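Local atomic coordinates of AlyQ (Persicobacter sp. CCB-QB2, PDB entry 7D2A), a protein that carries a family 32 carbohydrate-binding module that binds uronic acids of alginate, here with an unsaturated uronic acid in its pocket. Residues Val14-His19 with Gln43-Asp48; Ser37-Gly42 with Ser120-Ser125; Lys59-Asn64 with Asn96-Tyr101; Ser70-Ser75 with Ile111-Phe116. All coordinates share one frame; numbering follows the deposited sequence. Where two conformers were deposited one is given.

The four contacts are antiparallel strand pairs in one beta sandwich with no helix. Contacts 1 and 4 belong to the five-stranded sheet, where strands 43-49 and 110-118 are neighbours; their centres lie about 10 Å apart. Contacts 2 and 3 belong to the other sheet, in which strand 123-133 lies beside strand 52-62; their centres are about 15 Å apart. Contacts 1 and 3 are on opposite sides of the chain's centre, about 17 Å apart between centres. Contact 4 touches all the others. Along the chain, contact 1 closes before contacts 3 and 4 open, while contact 2 brings 37-42 to 120-125 and so encloses both. Contacts 2 and 3 both reach the bound sugar at one end of the sandwich.

Contact 1. Residues Val14-His19 with Gln43-Asp48; sequences VTASAH and QYITFD
T15 and T46 face each other in an antiparallel strand pair at one edge of the five-stranded sheet of a beta sandwich. Backbone bonds come first: T15 N reaches T46 O at 3.0 Å, and T46 N reaches T15 O at 2.8 Å. The two threonine side chains lie side by side, and one water bridges their OG1 atoms. T46 OG1 has a further partner in R112 NE.

Where strand 13-16 ends, S17 continues the pairing. Its N bonds to Y44 O, and its OG accepts from Y44 N at 2.8 Å in a nearly straight bond (166°). A chi1 of 59° sets OG between the backbone N and the carbonyl carbon, turned to strand 43-49. A bond from S17 OG to Q43 OE1 is less certain, because Q43 has two conformers.

A CH-pi contact puts S17 CB over the centre of the Y44 ring, 3.7 Å from the centroid. R112 makes a cation-pi contact with this ring. An alanine at Y44 would probably leave S17 CB without its ring face and R112 without its pi partner.

Apolar contacts fill the other face. V14 CG1 presses on I45 CG1 at a tight 3.5 Å and meets F47 CE1 at 3.6 Å.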
loop_
_atom_site.group_PDB
_atom_site.type_symbol
_atom_site.label_atom_id
_atom_site.label_comp_id
_atom_site.label_asym_id
_atom_site.label_seq_id
_atom_site.Cartn_x
_atom_site.Cartn_y
_atom_site.Cartn_z
ATOM N N VAL A 14 10.275 -0.835 -4.757
ATOM C CA VAL A 14 9.501 -0.177 -3.687
ATOM C C VAL A 14 10.415 0.817 -2.987
ATOM O O VAL A 14 11.578 0.501 -2.710
ATOM C CB VAL A 14 8.918 -1.181 -2.665
ATOM C CG1 VAL A 14 7.882 -0.557 -1.767
ATOM C CG2 VAL A 14 8.353 -2.422 -3.308
ATOM N N THR A 15 9.914 2.006 -2.770
ATOM C CA THR A 15 10.583 3.030 -1.948
ATOM C C THR A 15 9.622 3.476 -0.865
ATOM O O THR A 15 8.396 3.236 -0.971
ATOM C CB THR A 15 11.038 4.209 -2.803
ATOM O OG1 THR A 15 9.880 4.869 -3.302
ATOM C CG2 THR A 15 11.979 3.783 -3.907
ATOM N N ALA A 16 10.099 4.310 0.049
ATOM C CA ALA A 16 9.197 4.890 1.059
ATOM C C ALA A 16 9.762 6.196 1.602
ATOM O O ALA A 16 10.948 6.407 1.540
ATOM C CB ALA A 16 8.950 3.924 2.193
ATOM N N SER A 17 8.889 6.989 2.178
ATOM C CA SER A 17 9.235 8.260 2.861
ATOM C C SER A 17 10.203 8.022 4.024
ATOM O O SER A 17 10.963 8.943 4.333
ATOM C CB SER A 17 8.017 8.986 3.285
ATOM O OG SER A 17 7.211 8.229 4.153
ATOM N N ALA A 18 10.084 6.883 4.703
ATOM C CA ALA A 18 10.832 6.542 5.926
ATOM C C ALA A 18 10.596 5.069 6.187
ATOM O O ALA A 18 9.652 4.457 5.609
ATOM C CB ALA A 18 10.349 7.368 7.082
ATOM N N HIS A 19 11.464 4.482 7.001
ATOM C CA HIS A 19 11.223 3.147 7.574
ATOM C C HIS A 19 12.084 3.002 8.820
ATOM O O HIS A 19 13.014 3.763 8.988
ATOM C CB HIS A 19 11.544 2.057 6.554
ATOM C CG HIS A 19 13.001 1.931 6.274
ATOM N ND1 HIS A 19 13.881 1.306 7.166
ATOM C CD2 HIS A 19 13.777 2.432 5.273
ATOM C CE1 HIS A 19 15.103 1.363 6.667
ATOM N NE2 HIS A 19 15.092 2.052 5.488
ATOM N N GLN A 43 3.250 9.437 6.344
ATOM C CA GLN A 43 4.309 8.546 5.802
ATOM C C GLN A 43 3.723 7.812 4.595
ATOM O O GLN A 43 2.520 7.590 4.592
ATOM C CB GLN A 43 4.790 7.529 6.834
ATOM C CG GLN A 43 5.451 8.132 8.073
ATOM C CD GLN A 43 6.891 8.553 7.870
ATOM O OE1 GLN A 43 7.382 8.744 6.764
ATOM N NE2 GLN A 43 7.593 8.773 8.972
ATOM N N TYR A 44 4.545 7.405 3.655
ATOM C CA TYR A 44 4.028 6.717 2.446
ATOM C C TYR A 44 5.026 5.747 1.879
ATOM O O TYR A 44 6.221 5.801 2.169
ATOM C CB TYR A 44 3.625 7.741 1.391
ATOM C CG TYR A 44 4.663 8.751 1.009
ATOM C CD1 TYR A 44 5.694 8.442 0.153
ATOM C CD2 TYR A 44 4.568 10.053 1.490
ATOM C CE1 TYR A 44 6.597 9.412 -0.262
ATOM C CE2 TYR A 44 5.448 11.030 1.057
ATOM C CZ TYR A 44 6.472 10.714 0.189
ATOM O OH TYR A 44 7.378 11.683 -0.171
ATOM N N ILE A 45 4.494 4.829 1.076
ATOM C CA ILE A 45 5.262 3.779 0.393
ATOM C C ILE A 45 4.836 3.761 -1.068
ATOM O O ILE A 45 3.610 3.862 -1.352
ATOM C CB ILE A 45 5.082 2.419 1.085
ATOM C CG1 ILE A 45 5.940 1.345 0.435
ATOM C CG2 ILE A 45 3.588 2.020 1.260
ATOM C CD1 ILE A 45 6.081 0.112 1.343
ATOM N N THR A 46 5.770 3.691 -1.964
ATOM C CA THR A 46 5.528 3.845 -3.412
ATOM C C THR A 46 5.987 2.607 -4.149
ATOM O O THR A 46 7.191 2.243 -4.089
ATOM C CB THR A 46 6.198 5.099 -3.992
ATOM O OG1 THR A 46 5.884 6.198 -3.128
ATOM C CG2 THR A 46 5.695 5.351 -5.398
ATOM N N PHE A 47 5.081 1.980 -4.887
ATOM C CA PHE A 47 5.290 0.750 -5.667
ATOM C C PHE A 47 5.446 1.105 -7.125
ATOM O O PHE A 47 4.645 1.900 -7.641
ATOM C CB PHE A 47 4.101 -0.187 -5.491
ATOM C CG PHE A 47 3.873 -0.470 -4.052
ATOM C CD1 PHE A 47 4.616 -1.446 -3.387
ATOM C CD2 PHE A 47 3.002 0.295 -3.314
ATOM C CE1 PHE A 47 4.434 -1.623 -2.028
ATOM C CE2 PHE A 47 2.831 0.102 -1.947
ATOM C CZ PHE A 47 3.575 -0.844 -1.320
ATOM N N ASP A 48 6.471 0.555 -7.776
ATOM C CA ASP A 48 6.787 0.816 -9.191
ATOM C C ASP A 48 6.438 -0.445 -9.992
ATOM O O ASP A 48 7.056 -1.497 -9.721
ATOM C CB ASP A 48 8.256 1.188 -9.306
ATOM C CG ASP A 48 8.723 1.577 -10.682
ATOM O OD1 ASP A 48 7.915 1.549 -11.646
ATOM O OD2 ASP A 48 9.893 1.975 -10.749
HETATM O O HOH W 1 8.188 6.521 -1.686
#

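Contact 2. Residues Ser37-Gly42 with Ser120-Ser125; sequences SANGSG and SNTWNS. With MAW (4-deoxy-alpha-L-erythro-hex-4-enopyranuronic acid), chain B; LGU (alpha-L-gulopyranuronic acid), chain C.
W123 is held between N39 on one ring face and the unsaturated sugar MAW on the other. Its CB lies 3.4 Å from the carboxylate oxygen MAW O6B. CG meets MAW C5, and CD2 lies 3.5 Å from MAW C4. NE1 is near MAW C1 and also close to C4 of the guluronate. On the far side, CE2 touches N39 CB, which sits 3.4 Å above the centre of the six-membered ring in a CH-pi contact. The N39 amide is stacked on the indole, with planes 9° apart. CE3 reaches A38 C at 3.5 Å, and at the tip CH2 lies between N39 CB and MAW C3. An alanine at W123 would take away both ring faces, and the sugar would probably lose the platform it lies on while a gap opened over N39.

The sugar's carboxylate is gripped beside this platform. N121 ND2 donates to MAW O6A, and S125 OG donates to MAW O6B at 2.6 Å. S37 OG in turn donates to S125 OG at 2.7 Å and holds it in place. D20, R35 and R68 also hydrogen-bond to the sugar. N121 OD1 closes an Asx turn by accepting from W123 N.

A38 and N124 exchange two backbone bonds, and N124 ND2 adds bonds to A38 O and G40 O. Strand 123-133 pairs with strand 36-39 here and with strand 52-62 further along, while N124 OD1 accepts from G117 N of strand 110-118.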
loop_
_atom_site.group_PDB
_atom_site.type_symbol
_atom_site.label_atom_id
_atom_site.label_comp_id
_atom_site.label_asym_id
_atom_site.label_seq_id
_atom_site.Cartn_x
_atom_site.Cartn_y
_atom_site.Cartn_z
ATOM N N SER A 37 7.419 -0.624 8.157
ATOM C CA SER A 37 6.896 0.249 9.220
ATOM C C SER A 37 7.504 1.631 9.066
ATOM O O SER A 37 8.734 1.743 8.976
ATOM C CB SER A 37 7.146 -0.301 10.594
ATOM O OG SER A 37 6.481 -1.535 10.834
ATOM N N ALA A 38 6.671 2.632 9.232
ATOM C CA ALA A 38 7.099 4.040 9.334
ATOM C C ALA A 38 6.132 4.743 10.259
ATOM O O ALA A 38 4.912 4.619 10.106
ATOM C CB ALA A 38 7.173 4.685 7.960
ATOM N N ASN A 39 6.681 5.571 11.136
ATOM C CA ASN A 39 5.886 6.186 12.202
ATOM C C ASN A 39 5.431 7.571 11.759
ATOM O O ASN A 39 6.274 8.350 11.242
ATOM C CB ASN A 39 6.667 6.254 13.507
ATOM C CG ASN A 39 5.771 6.595 14.679
ATOM O OD1 ASN A 39 4.552 6.403 14.673
ATOM N ND2 ASN A 39 6.403 7.143 15.703
ATOM N N GLY A 40 4.144 7.836 11.955
ATOM C CA GLY A 40 3.585 9.181 11.798
ATOM C C GLY A 40 2.615 9.308 10.654
ATOM O O GLY A 40 2.780 8.687 9.584
ATOM N N SER A 41 1.599 10.118 10.861
ATOM C CA SER A 41 0.567 10.399 9.849
ATOM C C SER A 41 1.227 11.108 8.668
ATOM O O SER A 41 2.045 12.034 8.891
ATOM C CB SER A 41 -0.563 11.163 10.456
ATOM O OG SER A 41 -1.429 11.576 9.440
ATOM N N GLY A 42 1.008 10.596 7.454
ATOM C CA GLY A 42 1.521 11.177 6.212
ATOM C C GLY A 42 2.713 10.426 5.638
ATOM O O GLY A 42 3.192 10.825 4.536
ATOM N N SER A 120 -4.558 2.231 17.334
ATOM C CA SER A 120 -3.708 1.919 18.520
ATOM C C SER A 120 -2.565 2.930 18.684
ATOM O O SER A 120 -2.310 3.393 19.850
ATOM C CB SER A 120 -3.157 0.536 18.452
ATOM O OG SER A 120 -4.171 -0.429 18.628
ATOM N N ASN A 121 -1.854 3.261 17.599
ATOM C CA ASN A 121 -0.695 4.178 17.702
ATOM C C ASN A 121 -0.533 4.904 16.363
ATOM O O ASN A 121 -1.425 4.724 15.471
ATOM C CB ASN A 121 0.534 3.418 18.189
ATOM C CG ASN A 121 0.949 2.320 17.245
ATOM O OD1 ASN A 121 0.797 2.493 16.041
ATOM N ND2 ASN A 121 1.445 1.212 17.775
ATOM N N THR A 122 0.528 5.670 16.197
ATOM C CA THR A 122 0.774 6.533 15.019
ATOM C C THR A 122 1.525 5.787 13.919
ATOM O O THR A 122 1.821 6.442 12.905
ATOM C CB THR A 122 1.515 7.812 15.415
ATOM O OG1 THR A 122 2.651 7.425 16.190
ATOM C CG2 THR A 122 0.531 8.731 16.118
ATOM N N TRP A 123 1.763 4.484 14.109
ATOM C CA TRP A 123 2.565 3.726 13.121
ATOM C C TRP A 123 1.734 3.380 11.878
ATOM O O TRP A 123 0.498 3.237 11.909
ATOM C CB TRP A 123 3.186 2.456 13.702
ATOM C CG TRP A 123 4.326 2.782 14.609
ATOM C CD1 TRP A 123 4.298 3.124 15.940
ATOM C CD2 TRP A 123 5.682 2.838 14.190
ATOM N NE1 TRP A 123 5.586 3.358 16.361
ATOM C CE2 TRP A 123 6.454 3.206 15.312
ATOM C CE3 TRP A 123 6.334 2.564 12.979
ATOM C CZ2 TRP A 123 7.835 3.332 15.251
ATOM C CZ3 TRP A 123 7.694 2.675 12.937
ATOM C CH2 TRP A 123 8.455 3.037 14.065
ATOM N N ASN A 124 2.449 3.227 10.785
ATOM C CA ASN A 124 1.907 2.666 9.526
ATOM C C ASN A 124 2.726 1.423 9.225
ATOM O O ASN A 124 3.930 1.506 8.973
ATOM C CB ASN A 124 2.045 3.645 8.370
ATOM C CG ASN A 124 1.512 4.999 8.751
ATOM O OD1 ASN A 124 0.296 5.157 8.777
ATOM N ND2 ASN A 124 2.422 5.925 9.096
ATOM N N SER A 125 2.054 0.262 9.302
ATOM C CA SER A 125 2.775 -1.015 9.171
ATOM C C SER A 125 1.977 -1.938 8.252
ATOM O O SER A 125 0.856 -2.334 8.602
ATOM C CB SER A 125 2.980 -1.642 10.565
ATOM O OG SER A 125 3.887 -0.797 11.325
HETATM C C1 MAW B . 6.375 -0.153 16.876
HETATM C C2 MAW B . 7.444 -0.892 16.174
HETATM O O2 MAW B . 7.426 -2.326 16.425
HETATM C C3 MAW B . 7.249 -0.600 14.661
HETATM O O3 MAW B . 8.004 -1.494 13.866
HETATM C C4 MAW B . 5.754 -0.704 14.320
HETATM C C5 MAW B . 4.811 -0.831 15.222
HETATM O O5 MAW B . 5.125 -0.822 16.641
HETATM C C6 MAW B . 3.409 -0.924 14.937
HETATM O O6A MAW B . 2.614 -0.984 15.928
HETATM O O6B MAW B . 2.964 -0.892 13.728
HETATM C C1 LGU C . 5.317 -0.644 21.351
HETATM C C2 LGU C . 4.388 -0.493 20.135
HETATM O O2 LGU C . 3.033 -0.342 20.542
HETATM C C3 LGU C . 4.689 0.746 19.328
HETATM O O3 LGU C . 4.110 1.903 19.977
HETATM C C4 LGU C . 6.191 0.881 19.120
HETATM O O4 LGU C . 6.612 -0.214 18.308
HETATM C C5 LGU C . 7.022 0.781 20.395
HETATM O O5 LGU C . 6.714 -0.486 21.039
HETATM C C6 LGU C . 8.441 0.875 19.900
HETATM O O6B LGU C . 8.817 1.949 19.359
HETATM O O6A LGU C . 9.168 -0.140 19.961
HETATM O O1 LGU C . 4.931 0.400 22.249
#

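Contact 3. Residues Lys59-Asn64 with Asn96-Tyr101; sequences KAAWYN and NALESY. With MAW (4-deoxy-alpha-L-erythro-hex-4-enopyranuronic acid), chain B.
W62 and Y101 meet at their edges, with the two side chains set obliquely to each other. W62 NE1 donates to Y101 OH at 3.0 Å. The bond is bent (145°), and the hydroxyl lies 20° out of the indole plane. Y101 OH donates a hydrogen bond to E99 OE2 at 2.7 Å, from above the carboxylate plane. E99 CG is anti to the backbone N (chi1 -178°), and the extended chain carries the carboxylate back to the tyrosine; OE1 has a second partner in S92 OG. The phenol oxygen is therefore both acceptor and donor, which fixes the direction of this short chain of hydrogen bonds. A60 CB comes to the edge of the Y101 ring, 4.2 Å from CE2. F72 of the other sheet meets both aromatic rings.

A61 and L98 meet on the other side of the strands. L98 CD2 lies 4.0 Å from A61 CB and 3.6 Å from A61 N.

A60 and E99 form the hydrogen-bonded pair and exchange two bonds; K59 and S100 beside them form a non-hydrogen-bonded pair. Further on, waters fill in. One links W62 N to A97 O, and another donates to W62 O and N96 O.

Y63 begins the loop after the strand. Its CD2 lies 3.5 Å from MAW O6B, and its ring makes a cation-pi contact with R35. The arrangement is that of a beta sandwich, in which strand 52-62 brings the pocket residue Y63 to the sugar.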
loop_
_atom_site.group_PDB
_atom_site.type_symbol
_atom_site.label_atom_id
_atom_site.label_comp_id
_atom_site.label_asym_id
_atom_site.label_seq_id
_atom_site.Cartn_x
_atom_site.Cartn_y
_atom_site.Cartn_z
ATOM N N LYS A 59 -4.401 -4.409 -3.236
ATOM C CA LYS A 59 -4.634 -5.178 -2.002
ATOM C C LYS A 59 -3.494 -4.892 -1.037
ATOM O O LYS A 59 -2.301 -4.836 -1.410
ATOM C CB LYS A 59 -4.706 -6.687 -2.235
ATOM C CG LYS A 59 -5.737 -7.160 -3.243
ATOM C CD LYS A 59 -5.810 -8.685 -3.330
ATOM C CE LYS A 59 -6.876 -9.145 -4.295
ATOM N NZ LYS A 59 -7.279 -10.531 -3.981
ATOM N N ALA A 60 -3.857 -4.687 0.221
ATOM C CA ALA A 60 -2.853 -4.538 1.302
ATOM C C ALA A 60 -3.251 -5.401 2.482
ATOM O O ALA A 60 -4.445 -5.466 2.849
ATOM C CB ALA A 60 -2.661 -3.100 1.724
ATOM N N ALA A 61 -2.256 -6.065 3.027
ATOM C CA ALA A 61 -2.343 -6.777 4.317
ATOM C C ALA A 61 -1.682 -5.912 5.364
ATOM O O ALA A 61 -0.539 -5.462 5.183
ATOM C CB ALA A 61 -1.709 -8.147 4.216
ATOM N N TRP A 62 -2.377 -5.722 6.471
ATOM C CA TRP A 62 -1.967 -4.805 7.547
ATOM C C TRP A 62 -1.370 -5.550 8.736
ATOM O O TRP A 62 -1.859 -6.619 9.113
ATOM C CB TRP A 62 -3.164 -3.983 7.973
ATOM C CG TRP A 62 -3.647 -3.096 6.876
ATOM C CD1 TRP A 62 -4.632 -3.398 5.986
ATOM C CD2 TRP A 62 -3.195 -1.776 6.573
ATOM N NE1 TRP A 62 -4.770 -2.380 5.085
ATOM C CE2 TRP A 62 -3.925 -1.351 5.429
ATOM C CE3 TRP A 62 -2.224 -0.933 7.131
ATOM C CZ2 TRP A 62 -3.704 -0.085 4.868
ATOM C CZ3 TRP A 62 -1.998 0.293 6.558
ATOM C CH2 TRP A 62 -2.723 0.700 5.430
ATOM N N TYR A 63 -0.306 -4.980 9.277
ATOM C CA TYR A 63 0.307 -5.534 10.513
ATOM C C TYR A 63 -0.716 -5.418 11.631
ATOM O O TYR A 63 -1.320 -4.350 11.768
ATOM C CB TYR A 63 1.545 -4.731 10.882
ATOM C CG TYR A 63 2.260 -5.166 12.133
ATOM C CD1 TYR A 63 2.839 -6.420 12.227
ATOM C CD2 TYR A 63 2.380 -4.286 13.191
ATOM C CE1 TYR A 63 3.551 -6.787 13.351
ATOM C CE2 TYR A 63 3.108 -4.644 14.314
ATOM C CZ TYR A 63 3.669 -5.894 14.394
ATOM O OH TYR A 63 4.347 -6.210 15.548
ATOM N N ASN A 64 -0.931 -6.489 12.390
ATOM C CA ASN A 64 -1.958 -6.489 13.459
ATOM C C ASN A 64 -3.312 -6.129 12.842
ATOM O O ASN A 64 -4.147 -5.434 13.469
ATOM C CB ASN A 64 -1.576 -5.568 14.614
ATOM C CG ASN A 64 -0.447 -6.109 15.458
ATOM O OD1 ASN A 64 -0.137 -7.289 15.386
ATOM N ND2 ASN A 64 0.159 -5.244 16.243
ATOM N N ASN A 96 -5.925 -10.395 8.951
ATOM C CA ASN A 96 -4.470 -10.219 8.663
ATOM C C ASN A 96 -4.177 -10.462 7.184
ATOM O O ASN A 96 -3.079 -10.214 6.712
ATOM C CB ASN A 96 -3.666 -11.174 9.506
ATOM C CG ASN A 96 -3.765 -10.818 10.961
ATOM O OD1 ASN A 96 -3.629 -9.658 11.317
ATOM N ND2 ASN A 96 -3.964 -11.841 11.772
ATOM N N ALA A 97 -5.187 -10.877 6.452
ATOM C CA ALA A 97 -5.007 -11.211 5.025
ATOM C C ALA A 97 -4.948 -9.955 4.163
ATOM O O ALA A 97 -5.311 -8.839 4.583
ATOM C CB ALA A 97 -6.084 -12.144 4.556
ATOM N N LEU A 98 -4.534 -10.135 2.913
ATOM C CA LEU A 98 -4.699 -9.091 1.887
ATOM C C LEU A 98 -6.170 -8.655 1.807
ATOM O O LEU A 98 -7.066 -9.517 1.629
ATOM C CB LEU A 98 -4.269 -9.626 0.529
ATOM C CG LEU A 98 -2.763 -9.745 0.333
ATOM C CD1 LEU A 98 -2.521 -10.579 -0.904
ATOM C CD2 LEU A 98 -2.046 -8.416 0.256
ATOM N N GLU A 99 -6.365 -7.340 1.890
ATOM C CA GLU A 99 -7.691 -6.689 1.792
ATOM C C GLU A 99 -7.710 -5.864 0.518
ATOM O O GLU A 99 -6.789 -5.089 0.290
ATOM C CB GLU A 99 -7.894 -5.845 3.045
ATOM C CG GLU A 99 -9.236 -5.153 3.121
ATOM C CD GLU A 99 -9.513 -4.764 4.575
ATOM O OE1 GLU A 99 -9.760 -5.686 5.405
ATOM O OE2 GLU A 99 -9.485 -3.565 4.881
ATOM N N SER A 100 -8.777 -5.967 -0.254
ATOM C CA SER A 100 -8.875 -5.322 -1.593
ATOM C C SER A 100 -9.504 -3.923 -1.536
ATOM O O SER A 100 -10.549 -3.709 -0.881
ATOM C CB SER A 100 -9.621 -6.200 -2.535
ATOM O OG SER A 100 -8.943 -7.428 -2.655
ATOM N N TYR A 101 -8.833 -2.996 -2.171
ATOM C CA TYR A 101 -9.311 -1.590 -2.348
ATOM C C TYR A 101 -9.365 -1.371 -3.854
ATOM O O TYR A 101 -8.351 -1.242 -4.550
ATOM C CB TYR A 101 -8.378 -0.629 -1.632
ATOM C CG TYR A 101 -8.099 -1.034 -0.210
ATOM C CD1 TYR A 101 -9.144 -1.152 0.674
ATOM C CD2 TYR A 101 -6.831 -1.409 0.179
ATOM C CE1 TYR A 101 -8.937 -1.582 1.971
ATOM C CE2 TYR A 101 -6.602 -1.808 1.495
ATOM C CZ TYR A 101 -7.662 -1.900 2.389
ATOM O OH TYR A 101 -7.433 -2.359 3.674
HETATM C C1 MAW B . 6.375 -0.153 16.876
HETATM C C2 MAW B . 7.444 -0.892 16.174
HETATM O O2 MAW B . 7.426 -2.326 16.425
HETATM C C3 MAW B . 7.249 -0.600 14.661
HETATM O O3 MAW B . 8.004 -1.494 13.866
HETATM C C4 MAW B . 5.754 -0.704 14.320
HETATM C C5 MAW B . 4.811 -0.831 15.222
HETATM O O5 MAW B . 5.125 -0.822 16.641
HETATM C C6 MAW B . 3.409 -0.924 14.937
HETATM O O6A MAW B . 2.614 -0.984 15.928
HETATM O O6B MAW B . 2.964 -0.892 13.728
HETATM O O HOH W 2 -5.014 -7.134 6.636
HETATM O O HOH W 3 -1.015 -8.961 7.896
#

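Contact 4. Residues Ser70-Ser75 with Ile111-Phe116; sequences SGFSIS and IRITGF
F116 lies alongside the backbone of G71 and F72, with F72 N at the edge of its ring, 3.7 Å from CD2. S73 OG also lies at the ring edge, 3.8 Å from CE2. F72 sits opposite G115, a residue without a side chain. A chi1 of 71° sets F72 CG between the backbone N and the carbonyl carbon, and the ring leads away from strand 110-118 toward the other sheet.

The apolar face then steps from bump to hollow. I113 CG2 leans on F72 CB at 4.2 Å, while I113 CG1 approaches I74 CG1. I74 and I111 lie side by side, pointing the same way, with their CG2 atoms 3.9 Å apart. V58 of strand 52-62 packs against both.

The opposite face is lined by S73, S75, R112 and T114. S75 OG rests against R112 CB at 3.5 Å. One water fits between the side chains: it bonds to S75 OG and T114 OG1 and donates to R112 O.

Five backbone hydrogen bonds join the strands, among them R112 N to S75 O at 2.8 Å. The chemistry is two-sided: isoleucines and F72 turn to the sandwich interior, while the hydroxyls of S75 and T114 find a shared water on the other face.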
loop_
_atom_site.group_PDB
_atom_site.type_symbol
_atom_site.label_atom_id
_atom_site.label_comp_id
_atom_site.label_asym_id
_atom_site.label_seq_id
_atom_site.Cartn_x
_atom_site.Cartn_y
_atom_site.Cartn_z
ATOM N N SER A 70 -6.423 1.093 10.351
ATOM C CA SER A 70 -5.362 1.986 9.893
ATOM C C SER A 70 -5.919 2.859 8.767
ATOM O O SER A 70 -6.504 2.332 7.825
ATOM C CB SER A 70 -4.106 1.161 9.501
ATOM O OG SER A 70 -2.883 1.812 9.863
ATOM N N GLY A 71 -5.755 4.169 8.881
ATOM C CA GLY A 71 -6.220 5.107 7.855
ATOM C C GLY A 71 -5.201 5.288 6.751
ATOM O O GLY A 71 -3.998 5.207 6.981
ATOM N N PHE A 72 -5.677 5.386 5.515
ATOM C CA PHE A 72 -4.769 5.458 4.355
ATOM C C PHE A 72 -5.479 6.059 3.146
ATOM O O PHE A 72 -6.679 6.227 3.123
ATOM C CB PHE A 72 -4.231 4.061 4.009
ATOM C CG PHE A 72 -5.269 3.166 3.410
ATOM C CD1 PHE A 72 -6.153 2.451 4.204
ATOM C CD2 PHE A 72 -5.384 3.052 2.031
ATOM C CE1 PHE A 72 -7.131 1.636 3.647
ATOM C CE2 PHE A 72 -6.383 2.278 1.476
ATOM C CZ PHE A 72 -7.271 1.595 2.273
ATOM N N SER A 73 -4.689 6.412 2.161
ATOM C CA SER A 73 -5.166 6.820 0.842
ATOM C C SER A 73 -4.218 6.197 -0.171
ATOM O O SER A 73 -3.037 5.921 0.146
ATOM C CB SER A 73 -5.338 8.288 0.729
ATOM O OG SER A 73 -4.120 8.933 0.812
ATOM N N ILE A 74 -4.732 5.994 -1.369
ATOM C CA ILE A 74 -3.962 5.461 -2.509
ATOM C C ILE A 74 -3.925 6.541 -3.581
ATOM O O ILE A 74 -5.022 7.046 -3.958
ATOM C CB ILE A 74 -4.587 4.152 -3.016
ATOM C CG1 ILE A 74 -4.765 3.119 -1.889
ATOM C CG2 ILE A 74 -3.803 3.600 -4.198
ATOM C CD1 ILE A 74 -5.506 1.876 -2.305
ATOM N N SER A 75 -2.762 6.793 -4.101
ATOM C CA SER A 75 -2.580 7.739 -5.226
ATOM C C SER A 75 -1.778 7.057 -6.303
ATOM O O SER A 75 -0.982 6.136 -6.029
ATOM C CB SER A 75 -1.977 9.046 -4.784
ATOM O OG SER A 75 -0.676 8.913 -4.200
ATOM N N ILE A 111 2.134 3.481 -7.773
ATOM C CA ILE A 111 1.035 3.397 -6.793
ATOM C C ILE A 111 1.620 3.720 -5.439
ATOM O O ILE A 111 2.596 3.068 -5.045
ATOM C CB ILE A 111 0.392 2.003 -6.790
ATOM C CG1 ILE A 111 -0.325 1.650 -8.093
ATOM C CG2 ILE A 111 -0.571 1.936 -5.625
ATOM C CD1 ILE A 111 0.479 1.320 -9.282
ATOM N N ARG A 112 1.082 4.743 -4.795
ATOM C CA ARG A 112 1.569 5.165 -3.479
ATOM C C ARG A 112 0.478 4.949 -2.451
ATOM O O ARG A 112 -0.653 5.442 -2.639
ATOM C CB ARG A 112 1.965 6.644 -3.528
ATOM C CG ARG A 112 2.410 7.213 -2.188
ATOM C CD ARG A 112 2.972 8.597 -2.398
ATOM N NE ARG A 112 4.250 8.566 -3.041
ATOM C CZ ARG A 112 4.973 9.643 -3.355
ATOM N NH1 ARG A 112 4.495 10.851 -3.098
ATOM N NH2 ARG A 112 6.148 9.492 -3.957
ATOM N N ILE A 113 0.798 4.315 -1.320
ATOM C CA ILE A 113 -0.081 4.233 -0.153
ATOM C C ILE A 113 0.422 5.216 0.881
ATOM O O ILE A 113 1.551 5.081 1.286
ATOM C CB ILE A 113 -0.174 2.805 0.425
ATOM C CG1 ILE A 113 -0.707 1.844 -0.634
ATOM C CG2 ILE A 113 -0.975 2.844 1.691
ATOM C CD1 ILE A 113 -0.729 0.408 -0.187
ATOM N N THR A 114 -0.425 6.157 1.264
ATOM C CA THR A 114 -0.125 7.134 2.327
ATOM C C THR A 114 -0.884 6.693 3.561
ATOM O O THR A 114 -2.069 6.418 3.478
ATOM C CB THR A 114 -0.468 8.573 1.912
ATOM O OG1 THR A 114 0.249 8.927 0.737
ATOM C CG2 THR A 114 -0.140 9.517 3.038
ATOM N N GLY A 115 -0.175 6.562 4.694
ATOM C CA GLY A 115 -0.804 6.151 5.944
ATOM C C GLY A 115 -1.011 7.290 6.905
ATOM O O GLY A 115 -0.136 8.221 6.913
ATOM N N PHE A 116 -2.072 7.174 7.707
ATOM C CA PHE A 116 -2.494 8.230 8.671
ATOM C C PHE A 116 -2.466 7.690 10.083
ATOM O O PHE A 116 -3.204 8.195 10.943
ATOM C CB PHE A 116 -3.836 8.826 8.262
ATOM C CG PHE A 116 -3.760 9.394 6.877
ATOM C CD1 PHE A 116 -2.945 10.476 6.628
ATOM C CD2 PHE A 116 -4.450 8.819 5.829
ATOM C CE1 PHE A 116 -2.819 10.985 5.345
ATOM C CE2 PHE A 116 -4.326 9.327 4.546
ATOM C CZ PHE A 116 -3.500 10.412 4.308
HETATM O O HOH W 4 -1.249 8.164 -1.398
#